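Local coordinates for tail fiber protein (PDB 5W5P), which serves as the tailspike of an Acinetobacter phage and probably binds and degrades the capsular polysaccharide of its Acinetobacter baumannii host, at the interface of chains A and B. Numbering follows the deposited sequence. Chains: chain A/B, Tail fiber protein.

The interface of chains A and B. Residues chain A 453-454, 497, 516, 604; chain B 449, 451, 493, 608, 610.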
loop_
_atom_site.group_PDB
_atom_site.type_symbol
_atom_site.label_atom_id
_atom_site.label_comp_id
_atom_site.label_asym_id
_atom_site.label_seq_id
_atom_site.Cartn_x
_atom_site.Cartn_y
_atom_site.Cartn_z
ATOM N N PHE A 453 5.169 -24.818 15.782
ATOM C CA PHE A 453 6.523 -25.114 16.219
ATOM C C PHE A 453 6.833 -24.385 17.519
ATOM O O PHE A 453 6.365 -23.267 17.753
ATOM C CB PHE A 453 7.547 -24.722 15.148
ATOM C CG PHE A 453 7.543 -25.628 13.958
ATOM C CD1 PHE A 453 6.543 -25.535 13.005
ATOM C CD2 PHE A 453 8.534 -26.582 13.793
ATOM C CE1 PHE A 453 6.530 -26.373 11.909
ATOM C CE2 PHE A 453 8.530 -27.428 12.692
ATOM C CZ PHE A 453 7.527 -27.322 11.749
ATOM N N ASP A 454 7.616 -25.042 18.370
ATOM C CA ASP A 454 8.034 -24.467 19.638
ATOM C C ASP A 454 9.492 -24.822 19.870
ATOM O O ASP A 454 10.063 -25.668 19.181
ATOM C CB ASP A 454 7.169 -24.957 20.803
ATOM C CG ASP A 454 6.926 -23.879 21.838
ATOM O OD1 ASP A 454 7.842 -23.064 22.075
ATOM O OD2 ASP A 454 5.819 -23.847 22.411
ATOM N N ASN A 497 12.778 -32.691 18.890
ATOM C CA ASN A 497 14.187 -32.742 18.503
ATOM C C ASN A 497 14.984 -32.147 19.658
ATOM O O ASN A 497 15.002 -30.927 19.846
ATOM C CB ASN A 497 14.428 -31.981 17.201
ATOM C CG ASN A 497 15.831 -32.186 16.657
ATOM O OD1 ASN A 497 16.077 -33.103 15.871
ATOM N ND2 ASN A 497 16.762 -31.334 17.079
ATOM N N LYS A 516 15.131 -38.117 19.074
ATOM C CA LYS A 516 13.853 -37.921 18.402
ATOM C C LYS A 516 12.768 -38.600 19.228
ATOM O O LYS A 516 12.802 -39.822 19.418
ATOM C CB LYS A 516 13.894 -38.486 16.982
ATOM C CG LYS A 516 15.127 -38.081 16.185
ATOM C CD LYS A 516 15.194 -36.578 15.987
ATOM C CE LYS A 516 14.008 -36.083 15.168
ATOM N NZ LYS A 516 14.088 -34.628 14.829
ATOM N N THR A 604 13.540 -28.449 20.041
ATOM C CA THR A 604 12.635 -27.895 19.039
ATOM C C THR A 604 11.490 -28.877 18.835
ATOM O O THR A 604 11.723 -30.047 18.512
ATOM C CB THR A 604 13.355 -27.628 17.712
ATOM O OG1 THR A 604 14.408 -26.680 17.917
ATOM C CG2 THR A 604 12.381 -27.059 16.690
ATOM N N ALA B 449 10.952 -20.612 14.951
ATOM C CA ALA B 449 11.550 -21.647 15.778
ATOM C C ALA B 449 12.941 -22.030 15.295
ATOM O O ALA B 449 13.458 -23.077 15.698
ATOM C CB ALA B 449 10.646 -22.883 15.829
ATOM N N VAL B 451 13.931 -23.148 12.502
ATOM C CA VAL B 451 13.908 -24.332 11.651
ATOM C C VAL B 451 14.017 -23.878 10.203
ATOM O O VAL B 451 13.290 -22.971 9.774
ATOM C CB VAL B 451 12.626 -25.151 11.875
ATOM C CG1 VAL B 451 12.535 -26.291 10.876
ATOM C CG2 VAL B 451 12.567 -25.679 13.308
ATOM N N THR B 493 21.354 -29.653 14.402
ATOM C CA THR B 493 20.826 -30.980 14.131
ATOM C C THR B 493 19.846 -30.880 12.971
ATOM O O THR B 493 19.408 -29.785 12.601
ATOM C CB THR B 493 20.146 -31.589 15.363
ATOM O OG1 THR B 493 19.127 -30.707 15.848
ATOM C CG2 THR B 493 21.171 -31.825 16.458
ATOM N N TYR B 608 17.282 -28.164 12.315
ATOM C CA TYR B 608 16.943 -27.526 13.584
ATOM C C TYR B 608 18.167 -26.736 14.035
ATOM O O TYR B 608 19.141 -27.309 14.529
ATOM C CB TYR B 608 16.519 -28.568 14.618
ATOM C CG TYR B 608 15.482 -29.538 14.093
ATOM C CD1 TYR B 608 14.125 -29.215 14.111
ATOM C CD2 TYR B 608 15.857 -30.765 13.565
ATOM C CE1 TYR B 608 13.173 -30.093 13.621
ATOM C CE2 TYR B 608 14.917 -31.647 13.076
ATOM C CZ TYR B 608 13.577 -31.312 13.105
ATOM O OH TYR B 608 12.645 -32.200 12.613
ATOM N N LEU B 610 18.592 -24.358 16.391
ATOM C CA LEU B 610 18.771 -23.933 17.775
ATOM C C LEU B 610 20.013 -24.575 18.372
ATOM O O LEU B 610 20.132 -25.803 18.400
ATOM C CB LEU B 610 17.541 -24.292 18.604
ATOM C CG LEU B 610 17.508 -23.719 20.023
ATOM C CD1 LEU B 610 17.612 -22.207 19.993
ATOM C CD2 LEU B 610 16.244 -24.151 20.747
HETATM O O HOH W 1 11.419 -33.733 15.093
HETATM O O HOH W 2 15.627 -25.299 16.051
#
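The side-chain amide of A:Asn497 lies over one face of the B:Tyr608 ring where the C-terminal beta-rich domains of two tailspike subunits meet; tailspikes are typically homotrimers built around a right-handed beta-helix, and three copies form the deposited assembly. Amide and ring are stacked with their planes 22° apart, and CG of A:Asn497, anti to its backbone N (chi1 -171°), sits toward the rim, 3.4 Å from CD2 of B:Tyr608. From this stacked position the amide reaches tip to tip toward B:Thr493, its ND2 donating a hydrogen bond of 2.7 Å to the hydroxyl OG1, which lies somewhat out of the amide plane. Beside the amide, the methyl CG2 of A:Thr604 packs against CD1 of B:Tyr608 and, at 3.7 Å, against CG2 of B:Val451. Farther along, CB of A:Phe453 meets CB of B:Ala449 at 3.7 Å, while the A:Phe453 side chain crosses that of B:Val451 at about a right angle, its ring atom CD2 lying loosely near CG2.

Behind the amide, A:Lys516, its chain bent at chi2 and chi3, brings NZ to OD1 of A:Asn497 in a hydrogen bond of 2.7 Å, in the carbonyl plane and on a lone pair. The amide is thus held at both its oxygen and its nitrogen, which should fix its rotation over the ring. The amino group of A:Lys516 also approaches the phenol end of B:Tyr608, and a water links NZ to the hydroxyl OH. A second water, 2.6 Å from the hydroxyl OG1 of A:Thr604, joins it to the backbone O of B:Ala449 and N of B:Leu610.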